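Local coordinates for protein dTDP-glucose 4,6-dehydratase (PDB 5U4Q) that binds NAD in a Rossmann domain and probably converts dTDP-glucose to its 4-keto-6-deoxy derivative by oxidation, loss of water and reduction, at residues 24-36 against 52-64. Residues are numbered along the deposited sequence; the frame is centred on the assembly and turned at random. Where two conformers were deposited one is given.
With NAD (nicotinamide-adenine-dinucleotide), chain C.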
ATOM      1  N   LEU A  24      -7.085 -29.175   9.224  1.00 13.54           N
ATOM      2  CA  LEU A  24      -8.079 -30.262   9.200  1.00 14.09           C
ATOM      3  C   LEU A  24      -7.583 -31.450   9.961  1.00 15.49           C
ATOM      4  O   LEU A  24      -8.368 -32.106  10.702  1.00 16.02           O
ATOM      5  CB  LEU A  24      -8.438 -30.643   7.770  1.00 13.70           C
ATOM      6  CG  LEU A  24      -9.240 -29.588   7.039  1.00 13.50           C
ATOM      7  CD1 LEU A  24      -9.200 -29.746   5.526  1.00 14.18           C
ATOM      8  CD2 LEU A  24     -10.679 -29.542   7.562  1.00 14.08           C
ATOM      9  N   ASN A  25      -6.320 -31.796   9.778  1.00 13.86           N
ATOM     10  CA  ASN A  25      -5.741 -32.942  10.497  1.00 15.62           C
ATOM     11  C   ASN A  25      -5.613 -32.726  12.019  1.00 15.84           C
ATOM     12  O   ASN A  25      -5.449 -33.701  12.779  1.00 18.03           O
ATOM     13  CB  ASN A  25      -4.415 -33.372   9.846  1.00 18.06           C
ATOM     14  CG  ASN A  25      -4.635 -34.142   8.547  1.00 21.74           C
ATOM     15  OD1 ASN A  25      -5.464 -35.047   8.489  1.00 26.69           O
ATOM     16  ND2 ASN A  25      -3.842 -33.840   7.532  1.00 27.21           N
ATOM     17  N   GLU A  26      -5.665 -31.467  12.460  0.50 16.07           N
ATOM     18  CA  GLU A  26      -5.651 -31.138  13.890  0.50 17.01           C
ATOM     19  C   GLU A  26      -7.062 -31.152  14.493  0.50 17.09           C
ATOM     20  O   GLU A  26      -7.230 -30.911  15.692  0.50 19.51           O
ATOM     21  CB  GLU A  26      -5.008 -29.769  14.129  0.50 17.99           C
ATOM     22  CG  GLU A  26      -3.548 -29.694  13.720  0.50 19.22           C
ATOM     23  CD  GLU A  26      -2.618 -30.531  14.593  0.50 22.08           C
ATOM     24  OE1 GLU A  26      -1.437 -30.703  14.213  0.50 25.78           O
ATOM     25  OE2 GLU A  26      -3.044 -31.004  15.669  0.50 25.02           O
ATOM     26  N   GLY A  27      -8.070 -31.432  13.665  1.00 17.11           N
ATOM     27  CA  GLY A  27      -9.466 -31.477  14.115  1.00 17.85           C
ATOM     28  C   GLY A  27     -10.271 -30.218  14.015  1.00 17.99           C
ATOM     29  O   GLY A  27     -11.380 -30.158  14.561  1.00 20.23           O
ATOM     30  N   HIS A  28      -9.767 -29.206  13.306  1.00 16.58           N
ATOM     31  CA  HIS A  28     -10.493 -27.947  13.209  1.00 16.19           C
ATOM     32  C   HIS A  28     -11.434 -27.911  12.018  1.00 14.86           C
ATOM     33  O   HIS A  28     -11.301 -28.683  11.080  1.00 17.05           O
ATOM     34  CB  HIS A  28      -9.531 -26.774  13.036  1.00 17.03           C
ATOM     35  CG  HIS A  28      -8.497 -26.656  14.105  1.00 18.08           C
ATOM     36  ND1 HIS A  28      -8.818 -26.472  15.434  1.00 20.93           N
ATOM     37  CD2 HIS A  28      -7.144 -26.607  14.032  1.00 19.37           C
ATOM     38  CE1 HIS A  28      -7.704 -26.369  16.138  1.00 20.76           C
ATOM     39  NE2 HIS A  28      -6.675 -26.439  15.312  1.00 21.13           N
ATOM     40  N   ASN A  29     -12.391 -26.986  12.073  1.00 16.47           N
ATOM     41  CA  ASN A  29     -13.297 -26.698  10.985  1.00 16.91           C
ATOM     42  C   ASN A  29     -12.610 -25.650  10.109  1.00 16.22           C
ATOM     43  O   ASN A  29     -12.025 -24.688  10.623  1.00 16.99           O
ATOM     44  CB  ASN A  29     -14.623 -26.165  11.530  1.00 18.13           C
ATOM     45  CG  ASN A  29     -15.381 -27.213  12.333  1.00 25.29           C
ATOM     46  OD1 ASN A  29     -15.416 -28.393  11.977  1.00 27.84           O
ATOM     47  ND2 ASN A  29     -15.982 -26.784  13.427  1.00 27.55           N
ATOM     48  N   VAL A  30     -12.619 -25.862   8.802  1.00 14.43           N
ATOM     49  CA  VAL A  30     -11.964 -24.962   7.868  1.00 13.84           C
ATOM     50  C   VAL A  30     -12.843 -24.645   6.700  1.00 14.48           C
ATOM     51  O   VAL A  30     -13.448 -25.548   6.120  1.00 15.61           O
ATOM     52  CB  VAL A  30     -10.678 -25.617   7.317  1.00 13.66           C
ATOM     53  CG1 VAL A  30     -10.007 -24.728   6.278  1.00 14.06           C
ATOM     54  CG2 VAL A  30      -9.723 -25.935   8.448  1.00 15.42           C
ATOM     55  N   VAL A  31     -12.935 -23.368   6.351  1.00 13.33           N
ATOM     56  CA  VAL A  31     -13.552 -22.948   5.116  1.00 12.76           C
ATOM     57  C   VAL A  31     -12.395 -22.426   4.263  1.00 13.22           C
ATOM     58  O   VAL A  31     -11.615 -21.573   4.713  1.00 14.95           O
ATOM     59  CB  VAL A  31     -14.603 -21.845   5.300  1.00 15.27           C
ATOM     60  CG1 VAL A  31     -15.121 -21.369   3.955  1.00 16.65           C
ATOM     61  CG2 VAL A  31     -15.727 -22.360   6.204  1.00 15.98           C
ATOM     62  N   GLY A  32     -12.289 -22.962   3.066  1.00 13.06           N
ATOM     63  CA  GLY A  32     -11.277 -22.539   2.095  1.00 13.16           C
ATOM     64  C   GLY A  32     -11.953 -21.764   0.989  1.00 14.20           C
ATOM     65  O   GLY A  32     -13.053 -22.130   0.556  1.00 15.88           O
ATOM     66  N   ILE A  33     -11.338 -20.653   0.558  1.00 13.39           N
ATOM     67  CA  ILE A  33     -11.816 -19.932  -0.605  1.00 14.26           C
ATOM     68  C   ILE A  33     -10.677 -19.733  -1.599  1.00 14.28           C
ATOM     69  O   ILE A  33      -9.505 -19.686  -1.203  1.00 14.50           O
ATOM     70  CB  ILE A  33     -12.485 -18.587  -0.253  1.00 14.81           C
ATOM     71  CG1 ILE A  33     -11.492 -17.568   0.312  1.00 14.94           C
ATOM     72  CG2 ILE A  33     -13.634 -18.809   0.715  1.00 16.10           C
ATOM     73  CD1 ILE A  33     -12.060 -16.168   0.442  1.00 15.86           C
ATOM     74  N   ASP A  34     -11.022 -19.649  -2.886  1.00 13.82           N
ATOM     75  CA  ASP A  34     -10.062 -19.426  -3.938  1.00 13.94           C
ATOM     76  C   ASP A  34     -10.878 -19.066  -5.164  1.00 15.42           C
ATOM     77  O   ASP A  34     -11.988 -19.548  -5.303  1.00 17.74           O
ATOM     78  CB  ASP A  34      -9.265 -20.713  -4.154  1.00 14.37           C
ATOM     79  CG  ASP A  34      -7.941 -20.471  -4.832  1.00 15.56           C
ATOM     80  OD1 ASP A  34      -7.939 -20.067  -6.027  1.00 17.08           O
ATOM     81  OD2 ASP A  34      -6.901 -20.702  -4.157  1.00 14.98           O
ATOM     82  N   ASN A  35     -10.330 -18.243  -6.039  1.00 15.60           N
ATOM     83  CA  ASN A  35     -11.040 -17.936  -7.287  1.00 17.26           C
ATOM     84  C   ASN A  35     -10.648 -18.835  -8.446  1.00 18.41           C
ATOM     85  O   ASN A  35     -11.153 -18.644  -9.563  1.00 19.24           O
ATOM     86  CB  ASN A  35     -10.924 -16.453  -7.648  1.00 17.89           C
ATOM     87  CG  ASN A  35      -9.548 -16.040  -8.128  1.00 18.67           C
ATOM     88  OD1 ASN A  35      -8.593 -16.820  -8.109  1.00 18.19           O
ATOM     89  ND2 ASN A  35      -9.448 -14.796  -8.587  1.00 21.82           N
HETATM   90  N   MSE A  36      -9.748 -19.793  -8.203  1.00 17.54           N
HETATM   91  CA  MSE A  36      -9.333 -20.778  -9.216  1.00 19.48           C
HETATM   92  C   MSE A  36      -8.832 -20.090 -10.453  1.00 19.73           C
HETATM   93  O   MSE A  36      -9.117 -20.525 -11.565  1.00 22.88           O
HETATM   94  CB  MSE A  36     -10.491 -21.742  -9.544  1.00 21.04           C
HETATM   95  CG  MSE A  36     -11.118 -22.363  -8.299  1.00 20.87           C
HETATM   96 SE   MSE A  36      -9.819 -23.395  -7.241  1.00 23.02          SE
HETATM   97  CE  MSE A  36      -9.657 -24.988  -8.360  1.00 23.18           C
ATOM     98  N   LEU A  52      -8.387 -31.974   0.007  1.00 17.54           N
ATOM     99  CA  LEU A  52      -8.983 -31.343   1.187  1.00 17.33           C
ATOM    100  C   LEU A  52     -10.398 -31.849   1.451  1.00 18.11           C
ATOM    101  O   LEU A  52     -11.128 -31.233   2.235  1.00 19.43           O
ATOM    102  CB  LEU A  52      -9.017 -29.827   1.060  1.00 17.88           C
ATOM    103  CG  LEU A  52      -7.637 -29.152   0.940  1.00 16.92           C
ATOM    104  CD1 LEU A  52      -7.823 -27.684   0.690  1.00 17.55           C
ATOM    105  CD2 LEU A  52      -6.835 -29.377   2.205  1.00 17.63           C
ATOM    106  N   ALA A  53     -10.776 -32.967   0.830  1.00 19.61           N
ATOM    107  CA  ALA A  53     -12.112 -33.545   1.057  1.00 20.18           C
ATOM    108  C   ALA A  53     -12.156 -34.183   2.453  1.00 19.82           C
ATOM    109  O   ALA A  53     -11.721 -35.309   2.649  1.00 23.41           O
ATOM    110  CB  ALA A  53     -12.458 -34.582  -0.017  1.00 22.67           C
ATOM    111  N   TYR A  54     -12.625 -33.406   3.414  1.00 18.08           N
ATOM    112  CA  TYR A  54     -12.798 -33.829   4.777  1.00 16.38           C
ATOM    113  C   TYR A  54     -14.164 -33.312   5.207  1.00 15.97           C
ATOM    114  O   TYR A  54     -14.606 -32.264   4.750  1.00 17.24           O
ATOM    115  CB  TYR A  54     -11.759 -33.170   5.697  1.00 16.42           C
ATOM    116  CG  TYR A  54     -10.333 -33.682   5.586  1.00 16.91           C
ATOM    117  CD1 TYR A  54      -9.530 -33.354   4.499  1.00 18.14           C
ATOM    118  CD2 TYR A  54      -9.759 -34.438   6.602  1.00 18.71           C
ATOM    119  CE1 TYR A  54      -8.218 -33.797   4.415  1.00 19.37           C
ATOM    120  CE2 TYR A  54      -8.453 -34.874   6.528  1.00 20.86           C
ATOM    121  CZ  TYR A  54      -7.685 -34.555   5.433  1.00 21.89           C
ATOM    122  OH  TYR A  54      -6.387 -35.001   5.352  1.00 23.23           O
ATOM    123  N   PRO A  55     -14.823 -34.005   6.143  1.00 17.19           N
ATOM    124  CA  PRO A  55     -16.140 -33.529   6.563  1.00 17.58           C
ATOM    125  C   PRO A  55     -16.122 -32.125   7.183  1.00 16.63           C
ATOM    126  O   PRO A  55     -17.127 -31.400   7.072  1.00 17.97           O
ATOM    127  CB  PRO A  55     -16.604 -34.580   7.579  1.00 18.65           C
ATOM    128  CG  PRO A  55     -15.406 -35.402   7.891  1.00 19.12           C
ATOM    129  CD  PRO A  55     -14.447 -35.271   6.758  1.00 17.03           C
ATOM    130  N   ALA A  56     -15.009 -31.751   7.818  1.00 15.49           N
ATOM    131  CA  ALA A  56     -14.879 -30.433   8.451  1.00 15.85           C
ATOM    132  C   ALA A  56     -14.383 -29.332   7.493  1.00 16.05           C
ATOM    133  O   ALA A  56     -14.124 -28.215   7.936  1.00 15.78           O
ATOM    134  CB  ALA A  56     -13.950 -30.539   9.621  1.00 16.72           C
ATOM    135  N   PHE A  57     -14.272 -29.650   6.212  1.00 15.23           N
ATOM    136  CA  PHE A  57     -13.846 -28.686   5.195  1.00 15.58           C
ATOM    137  C   PHE A  57     -14.975 -28.331   4.272  1.00 16.96           C
ATOM    138  O   PHE A  57     -15.720 -29.210   3.832  1.00 18.55           O
ATOM    139  CB  PHE A  57     -12.700 -29.241   4.349  1.00 15.43           C
ATOM    140  CG  PHE A  57     -12.200 -28.291   3.291  1.00 15.40           C
ATOM    141  CD1 PHE A  57     -11.470 -27.169   3.655  1.00 15.36           C
ATOM    142  CD2 PHE A  57     -12.478 -28.494   1.934  1.00 15.87           C
ATOM    143  CE1 PHE A  57     -11.020 -26.273   2.696  1.00 15.27           C
ATOM    144  CE2 PHE A  57     -11.997 -27.613   0.969  1.00 16.42           C
ATOM    145  CZ  PHE A  57     -11.274 -26.487   1.362  1.00 15.09           C
ATOM    146  N   HIS A  58     -15.086 -27.046   3.970  1.00 17.21           N
ATOM    147  CA  HIS A  58     -16.020 -26.547   2.981  1.00 19.31           C
ATOM    148  C   HIS A  58     -15.282 -25.560   2.095  1.00 17.97           C
ATOM    149  O   HIS A  58     -14.551 -24.716   2.601  1.00 17.64           O
ATOM    150  CB  HIS A  58     -17.203 -25.850   3.617  1.00 23.15           C
ATOM    151  CG  HIS A  58     -18.131 -26.780   4.332  1.00 33.13           C
ATOM    152  ND1 HIS A  58     -18.057 -27.004   5.692  1.00 37.26           N
ATOM    153  CD2 HIS A  58     -19.145 -27.555   3.876  1.00 36.23           C
ATOM    154  CE1 HIS A  58     -18.997 -27.866   6.043  1.00 39.63           C
ATOM    155  NE2 HIS A  58     -19.668 -28.217   4.960  1.00 38.09           N
ATOM    156  N   PHE A  59     -15.498 -25.671   0.797  1.00 17.71           N
ATOM    157  CA  PHE A  59     -14.884 -24.799  -0.172  1.00 17.09           C
ATOM    158  C   PHE A  59     -15.889 -23.899  -0.838  1.00 19.03           C
ATOM    159  O   PHE A  59     -17.018 -24.340  -1.154  1.00 19.97           O
ATOM    160  CB  PHE A  59     -14.170 -25.588  -1.269  1.00 18.57           C
ATOM    161  CG  PHE A  59     -13.589 -24.716  -2.346  1.00 17.94           C
ATOM    162  CD1 PHE A  59     -12.462 -23.956  -2.092  1.00 19.08           C
ATOM    163  CD2 PHE A  59     -14.185 -24.631  -3.588  1.00 20.04           C
ATOM    164  CE1 PHE A  59     -11.932 -23.138  -3.060  1.00 19.66           C
ATOM    165  CE2 PHE A  59     -13.652 -23.800  -4.567  1.00 19.53           C
ATOM    166  CZ  PHE A  59     -12.523 -23.062  -4.292  1.00 19.98           C
ATOM    167  N   GLN A  60     -15.505 -22.638  -1.051  0.50 18.01           N
ATOM    168  CA  GLN A  60     -16.329 -21.679  -1.800  0.50 18.47           C
ATOM    169  C   GLN A  60     -15.452 -20.974  -2.831  0.50 18.55           C
ATOM    170  O   GLN A  60     -14.415 -20.394  -2.473  0.50 17.70           O
ATOM    171  CB  GLN A  60     -16.988 -20.651  -0.877  0.50 20.07           C
ATOM    172  CG  GLN A  60     -17.932 -21.247   0.151  0.50 21.13           C
ATOM    173  CD  GLN A  60     -18.649 -20.194   0.984  0.50 22.66           C
ATOM    174  OE1 GLN A  60     -18.654 -19.011   0.649  0.50 25.23           O
ATOM    175  NE2 GLN A  60     -19.267 -20.630   2.078  0.50 26.52           N
ATOM    176  N   GLN A  61     -15.838 -21.045  -4.108  1.00 17.81           N
ATOM    177  CA  GLN A  61     -15.128 -20.341  -5.150  1.00 19.11           C
ATOM    178  C   GLN A  61     -15.615 -18.914  -5.031  1.00 20.07           C
ATOM    179  O   GLN A  61     -16.816 -18.620  -5.216  1.00 23.08           O
ATOM    180  CB  GLN A  61     -15.395 -20.933  -6.532  1.00 21.02           C
ATOM    181  CG  GLN A  61     -14.611 -20.199  -7.597  1.00 21.58           C
ATOM    182  CD  GLN A  61     -14.627 -20.845  -8.964  1.00 27.55           C
ATOM    183  OE1 GLN A  61     -14.924 -22.022  -9.108  1.00 34.08           O
ATOM    184  NE2 GLN A  61     -14.251 -20.073  -9.971  1.00 33.37           N
ATOM    185  N   LEU A  62     -14.704 -18.023  -4.676  1.00 17.07           N
ATOM    186  CA  LEU A  62     -15.034 -16.653  -4.355  1.00 16.54           C
ATOM    187  C   LEU A  62     -13.829 -15.792  -4.637  1.00 17.27           C
ATOM    188  O   LEU A  62     -12.690 -16.205  -4.341  1.00 18.80           O
ATOM    189  CB  LEU A  62     -15.367 -16.572  -2.859  1.00 18.08           C
ATOM    190  CG  LEU A  62     -15.776 -15.275  -2.222  1.00 21.35           C
ATOM    191  CD1 LEU A  62     -17.046 -14.742  -2.844  1.00 21.41           C
ATOM    192  CD2 LEU A  62     -15.985 -15.512  -0.734  1.00 20.14           C
ATOM    193  N   ASP A  63     -14.065 -14.617  -5.191  1.00 16.96           N
ATOM    194  CA  ASP A  63     -13.023 -13.656  -5.439  1.00 16.17           C
ATOM    195  C   ASP A  63     -12.910 -12.714  -4.250  1.00 17.07           C
ATOM    196  O   ASP A  63     -13.902 -12.231  -3.716  1.00 17.90           O
ATOM    197  CB  ASP A  63     -13.302 -12.862  -6.700  1.00 17.77           C
ATOM    198  CG  ASP A  63     -12.046 -12.311  -7.310  1.00 19.99           C
ATOM    199  OD1 ASP A  63     -11.417 -11.448  -6.672  1.00 21.14           O
ATOM    200  OD2 ASP A  63     -11.689 -12.790  -8.422  1.00 22.71           O
ATOM    201  N   LEU A  64     -11.678 -12.441  -3.830  1.00 15.92           N
ATOM    202  CA  LEU A  64     -11.414 -11.506  -2.722  1.00 16.25           C
ATOM    203  C   LEU A  64     -12.017 -10.114  -2.961  1.00 17.66           C
ATOM    204  O   LEU A  64     -12.363  -9.428  -1.994  1.00 17.06           O
ATOM    205  CB  LEU A  64      -9.910 -11.331  -2.526  1.00 17.10           C
ATOM    206  CG  LEU A  64      -9.081 -12.493  -2.037  1.00 16.50           C
ATOM    207  CD1 LEU A  64      -7.632 -12.049  -2.086  1.00 16.02           C
ATOM    208  CD2 LEU A  64      -9.498 -12.908  -0.624  1.00 16.73           C
TER
HETATM  209  PA  NAD C 401      -0.411 -19.659  -5.141  1.00 17.91           P
HETATM  210  O1A NAD C 401      -0.130 -21.103  -5.302  1.00 16.08           O
HETATM  211  O2A NAD C 401      -0.576 -18.763  -6.352  1.00 17.99           O
HETATM  212  O5B NAD C 401      -1.707 -19.527  -4.182  1.00 17.16           O
HETATM  213  C5B NAD C 401      -2.498 -18.352  -4.053  1.00 16.57           C
HETATM  214  C4B NAD C 401      -3.942 -18.726  -4.344  1.00 16.61           C
HETATM  215  O4B NAD C 401      -4.666 -17.485  -4.253  1.00 16.29           O
HETATM  216  C3B NAD C 401      -4.157 -19.299  -5.738  1.00 16.36           C
HETATM  217  O3B NAD C 401      -4.681 -20.635  -5.757  1.00 17.59           O
HETATM  218  C2B NAD C 401      -5.087 -18.271  -6.385  1.00 16.36           C
HETATM  219  O2B NAD C 401      -6.073 -18.864  -7.253  1.00 17.62           O
HETATM  220  C1B NAD C 401      -5.695 -17.509  -5.210  1.00 16.37           C
HETATM  221  N9A NAD C 401      -6.108 -16.137  -5.550  1.00 16.30           N
HETATM  222  C8A NAD C 401      -5.366 -15.192  -6.170  1.00 16.67           C
HETATM  223  N7A NAD C 401      -6.078 -14.075  -6.336  1.00 18.80           N
HETATM  224  C5A NAD C 401      -7.289 -14.292  -5.798  1.00 15.92           C
HETATM  225  C6A NAD C 401      -8.539 -13.512  -5.681  1.00 16.15           C
HETATM  226  N6A NAD C 401      -8.637 -12.269  -6.132  1.00 19.08           N
HETATM  227  N1A NAD C 401      -9.561 -14.120  -5.078  1.00 16.71           N
HETATM  228  C2A NAD C 401      -9.512 -15.377  -4.615  1.00 16.58           C
HETATM  229  N3A NAD C 401      -8.416 -16.158  -4.713  1.00 16.60           N
HETATM  230  C4A NAD C 401      -7.300 -15.644  -5.297  1.00 16.64           C
HETATM  231  O3  NAD C 401       0.737 -18.923  -4.280  1.00 17.61           O
HETATM  232  PN  NAD C 401       1.356 -19.328  -2.851  1.00 17.13           P
HETATM  233  O1N NAD C 401       0.608 -20.406  -2.183  1.00 16.23           O
HETATM  234  O2N NAD C 401       2.859 -19.409  -3.114  1.00 20.10           O
HETATM  235  O5D NAD C 401       1.113 -17.946  -2.095  1.00 21.16           O
HETATM  236  C5D NAD C 401       0.390 -17.787  -0.878  1.00 18.28           C
HETATM  237  C4D NAD C 401       0.740 -16.406  -0.347  1.00 17.32           C
HETATM  238  O4D NAD C 401       2.111 -16.395   0.110  1.00 18.57           O
HETATM  239  C3D NAD C 401       0.619 -15.224  -1.301  1.00 17.87           C
HETATM  240  O3D NAD C 401       0.075 -14.124  -0.568  1.00 18.04           O
HETATM  241  C2D NAD C 401       2.041 -14.882  -1.678  1.00 18.27           C
HETATM  242  O2D NAD C 401       2.235 -13.485  -1.982  1.00 22.06           O
HETATM  243  C1D NAD C 401       2.814 -15.287  -0.439  1.00 18.44           C
HETATM  244  N1N NAD C 401       4.201 -15.690  -0.743  1.00 19.57           N
HETATM  245  C2N NAD C 401       4.525 -16.915  -1.217  1.00 19.57           C
HETATM  246  C3N NAD C 401       5.857 -17.266  -1.493  1.00 20.79           C
HETATM  247  C7N NAD C 401       6.303 -18.632  -2.033  1.00 23.23           C
HETATM  248  O7N NAD C 401       7.512 -18.901  -2.085  1.00 24.20           O
HETATM  249  N7N NAD C 401       5.445 -19.553  -2.501  1.00 22.97           N
HETATM  250  C4N NAD C 401       6.843 -16.323  -1.305  1.00 19.67           C
HETATM  251  C5N NAD C 401       6.496 -15.066  -0.831  1.00 20.64           C
HETATM  252  C6N NAD C 401       5.166 -14.753  -0.574  1.00 19.86           C
HETATM  253  O   HOH W   1      -5.681 -37.482   6.907  1.00 35.02           O
HETATM  254  O   HOH W   2     -17.078 -27.550   9.328  1.00 38.59           O
HETATM  255  O   HOH W   3     -16.098 -25.975   7.349  1.00 29.47           O
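Val-30 to Asp-34 pairs in parallel with Phe-57 to Gln-61, the strand axes 4.7 Å apart at 20°, through a ladder that starts straight, Val-30 N to Ala-56 O at 2.9 Å and 174°, with one weak rung, Asp-34 N to Gln-60 O at 3.5 Å, before Leu-62 N closes on Asp-34 O. Before the strands, Leu-24 sets CB over the centre of the Tyr-54 ring, 4.1 Å above its plane, while CD1 reaches Phe-57 CB. A water links Asn-25 OD1 to Tyr-54 OH. Phe-57, its ring swung opposite its own amide nitrogen (chi1 -179°), leans over the neighbouring strand at Gly-32, CE1 3.6 Å from Gly-32 N; Phe-59 repeats this against Asp-34, with Met-36 SE oblique to its ring. Helix 42-50 connects the strands as a beta-alpha-beta crossover of the Rossmann fold, in whose NAD-binding members an acidic residue ending the second strand commonly holds the adenosine ribose. Here Asp-34 OD1 and OD2 accept from NAD O2B and O3B; OD1 also takes Met-36 N, an Asx turn, and with Ala-12 N on OD2 these bonds together restrict the carboxylate's rotation. Asn-35 ND2 donates to Asp-63 OD2 at 3.0 Å, in its own amide plane but from above the carboxylate. Asp-63 OD1 receives adenine N6A, and Leu-64 N donates to N1A.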